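PDB 3I0P: malate dehydrogenase from Entamoeba histolytica, which probably catalyses the NAD-dependent interconversion of malate and oxaloacetate, and holds bound NAD in this crystal. Local coordinates for residues A[21-25]-A[60-64]. Numbering follows the deposited sequence.
Sequences VLLKV and IDRIK
Start with two helix ends running in the same direction: 21-24 finishes helix 11-24, with V25 the first residue beyond it, and 60-64 is the last turn of helix 55-64. Set L22 CA 7.7 Å from I60 CA and V25 CA 7.6 Å from I63 CA, so a step of three residues keeps the helices in register. V25 N still bonds to V21 O (3.1 Å), but V25 itself leaves helical geometry at phi/psi -88/13; K64 N to I60 O (3.0 Å) holds the partner's turn. The interface is entirely aliphatic. I60, in mm, brings its CD1 to 4.1 Å from V21 CG1 (V21 chi1 t) and 4.2 Å from L22 CD2. L22, in mt, starts sideways, yet its tip bridges both isoleucines, with CD2 also 4.2 Å from I63 CD1. I63, in mt, brings its CD1 to 4.0 Å from V25 CG2; V25, at chi1 -60°, puts CG1 4.3 Å from I60 CG2. F55 covers V21, L22 and I60, F92 lies against L22 and I63, while L355 and Y359 bring in helix 346-359. On the outer side, K64 NZ makes a long 3.5 Å salt bridge to D61 OD1. This is aliphatic helix-helix packing within the N-terminal helices of the malate/L-lactate dehydrogenase family fold.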
ATOM      1  N   VAL A  21       0.120  36.345  -5.677  1.00 23.44           N
ATOM      2  CA  VAL A  21      -0.320  36.072  -7.043  1.00 23.62           C
ATOM      3  C   VAL A  21      -1.683  35.351  -7.076  1.00 24.07           C
ATOM      4  O   VAL A  21      -2.506  35.588  -7.980  1.00 24.35           O
ATOM      5  CB  VAL A  21       0.748  35.307  -7.859  1.00 23.47           C
ATOM      6  CG1 VAL A  21       0.260  35.044  -9.280  1.00 23.22           C
ATOM      7  CG2 VAL A  21       2.046  36.091  -7.894  1.00 22.23           C
ATOM      8  N   LEU A  22      -1.923  34.497  -6.084  1.00 24.06           N
ATOM      9  CA  LEU A  22      -3.188  33.772  -5.989  1.00 24.19           C
ATOM     10  C   LEU A  22      -4.342  34.698  -5.618  1.00 24.47           C
ATOM     11  O   LEU A  22      -5.467  34.505  -6.074  1.00 24.51           O
ATOM     12  CB  LEU A  22      -3.081  32.610  -5.000  1.00 24.09           C
ATOM     13  CG  LEU A  22      -2.362  31.343  -5.468  1.00 23.75           C
ATOM     14  CD1 LEU A  22      -1.889  30.508  -4.278  1.00 22.86           C
ATOM     15  CD2 LEU A  22      -3.262  30.529  -6.392  1.00 23.85           C
ATOM     16  N   LEU A  23      -4.061  35.702  -4.789  1.00 24.92           N
ATOM     17  CA  LEU A  23      -5.033  36.753  -4.502  1.00 25.20           C
ATOM     18  C   LEU A  23      -5.327  37.562  -5.759  1.00 25.50           C
ATOM     19  O   LEU A  23      -6.491  37.783  -6.096  1.00 25.95           O
ATOM     20  CB  LEU A  23      -4.533  37.679  -3.403  1.00 24.97           C
ATOM     21  CG  LEU A  23      -4.492  37.107  -1.992  1.00 25.30           C
ATOM     22  CD1 LEU A  23      -3.873  38.111  -1.029  1.00 24.31           C
ATOM     23  CD2 LEU A  23      -5.888  36.694  -1.541  1.00 25.51           C
ATOM     24  N   LYS A  24      -4.272  37.973  -6.459  1.00 25.68           N
ATOM     25  CA  LYS A  24      -4.400  38.796  -7.660  1.00 25.95           C
ATOM     26  C   LYS A  24      -5.250  38.152  -8.745  1.00 26.00           C
ATOM     27  O   LYS A  24      -5.972  38.860  -9.437  1.00 26.12           O
ATOM     28  CB  LYS A  24      -3.032  39.176  -8.226  1.00 25.95           C
ATOM     29  CG  LYS A  24      -2.238  40.130  -7.352  1.00 26.26           C
ATOM     30  CD  LYS A  24      -2.822  41.535  -7.323  1.00 27.22           C
ATOM     31  CE  LYS A  24      -1.972  42.426  -6.430  1.00 28.63           C
ATOM     32  NZ  LYS A  24      -2.310  43.856  -6.567  1.00 29.17           N
ATOM     33  N   VAL A  25      -5.165  36.825  -8.886  1.00 26.10           N
ATOM     34  CA  VAL A  25      -5.977  36.091  -9.880  1.00 25.85           C
ATOM     35  C   VAL A  25      -7.344  35.677  -9.330  1.00 25.69           C
ATOM     36  O   VAL A  25      -8.046  34.859  -9.930  1.00 25.87           O
ATOM     37  CB  VAL A  25      -5.246  34.864 -10.477  1.00 25.88           C
ATOM     38  CG1 VAL A  25      -3.963  35.295 -11.179  1.00 26.24           C
ATOM     39  CG2 VAL A  25      -4.953  33.826  -9.401  1.00 26.17           C
ATOM     40  N   ILE A  60      -1.616  28.712 -12.150  1.00 22.65           N
ATOM     41  CA  ILE A  60      -1.972  30.045 -12.651  1.00 22.80           C
ATOM     42  C   ILE A  60      -2.540  29.993 -14.075  1.00 23.25           C
ATOM     43  O   ILE A  60      -3.630  30.493 -14.326  1.00 23.16           O
ATOM     44  CB  ILE A  60      -0.810  31.077 -12.502  1.00 22.83           C
ATOM     45  CG1 ILE A  60      -0.259  31.078 -11.058  1.00 22.66           C
ATOM     46  CG2 ILE A  60      -1.263  32.495 -12.906  1.00 21.92           C
ATOM     47  CD1 ILE A  60      -1.294  31.352  -9.958  1.00 22.59           C
ATOM     48  N   ASP A  61      -1.820  29.360 -14.989  1.00 24.05           N
ATOM     49  CA  ASP A  61      -2.298  29.187 -16.358  1.00 25.22           C
ATOM     50  C   ASP A  61      -3.648  28.478 -16.417  1.00 25.66           C
ATOM     51  O   ASP A  61      -4.429  28.680 -17.350  1.00 26.05           O
ATOM     52  CB  ASP A  61      -1.297  28.378 -17.180  1.00 25.69           C
ATOM     53  CG  ASP A  61      -0.084  29.191 -17.623  1.00 26.61           C
ATOM     54  OD1 ASP A  61      -0.013  30.413 -17.340  1.00 27.07           O
ATOM     55  OD2 ASP A  61       0.803  28.581 -18.263  1.00 28.11           O
ATOM     56  N   ARG A  62      -3.917  27.633 -15.428  1.00 25.85           N
ATOM     57  CA  ARG A  62      -5.134  26.844 -15.444  1.00 25.62           C
ATOM     58  C   ARG A  62      -6.314  27.638 -14.896  1.00 25.94           C
ATOM     59  O   ARG A  62      -7.432  27.510 -15.404  1.00 26.21           O
ATOM     60  CB  ARG A  62      -4.932  25.510 -14.728  1.00 25.31           C
ATOM     61  CG  ARG A  62      -3.899  24.647 -15.406  1.00 24.30           C
ATOM     62  CD  ARG A  62      -4.147  23.180 -15.131  1.00 24.74           C
ATOM     63  NE  ARG A  62      -3.115  22.323 -15.720  1.00 24.79           N
ATOM     64  CZ  ARG A  62      -2.858  21.081 -15.322  1.00 24.04           C
ATOM     65  NH1 ARG A  62      -3.548  20.544 -14.329  1.00 24.92           N
ATOM     66  NH2 ARG A  62      -1.907  20.377 -15.911  1.00 23.48           N
ATOM     67  N   ILE A  63      -6.062  28.466 -13.879  1.00 26.07           N
ATOM     68  CA  ILE A  63      -7.054  29.435 -13.404  1.00 26.33           C
ATOM     69  C   ILE A  63      -7.436  30.415 -14.543  1.00 27.05           C
ATOM     70  O   ILE A  63      -8.617  30.776 -14.712  1.00 26.95           O
ATOM     71  CB  ILE A  63      -6.550  30.213 -12.177  1.00 25.92           C
ATOM     72  CG1 ILE A  63      -6.245  29.251 -11.025  1.00 25.93           C
ATOM     73  CG2 ILE A  63      -7.578  31.266 -11.744  1.00 25.69           C
ATOM     74  CD1 ILE A  63      -5.544  29.892  -9.837  1.00 24.39           C
ATOM     75  N   LYS A  64      -6.427  30.817 -15.319  1.00 27.34           N
ATOM     76  CA  LYS A  64      -6.611  31.663 -16.497  1.00 27.64           C
ATOM     77  C   LYS A  64      -7.425  30.955 -17.595  1.00 27.85           C
ATOM     78  O   LYS A  64      -8.196  31.597 -18.309  1.00 28.06           O
ATOM     79  CB  LYS A  64      -5.253  32.123 -17.039  1.00 27.57           C
ATOM     80  CG  LYS A  64      -4.686  33.361 -16.341  1.00 27.82           C
ATOM     81  CD  LYS A  64      -3.182  33.547 -16.608  1.00 29.43           C
ATOM     82  CE  LYS A  64      -2.846  33.671 -18.097  1.00 30.26           C
ATOM     83  NZ  LYS A  64      -1.402  33.430 -18.403  1.00 30.91           N
TER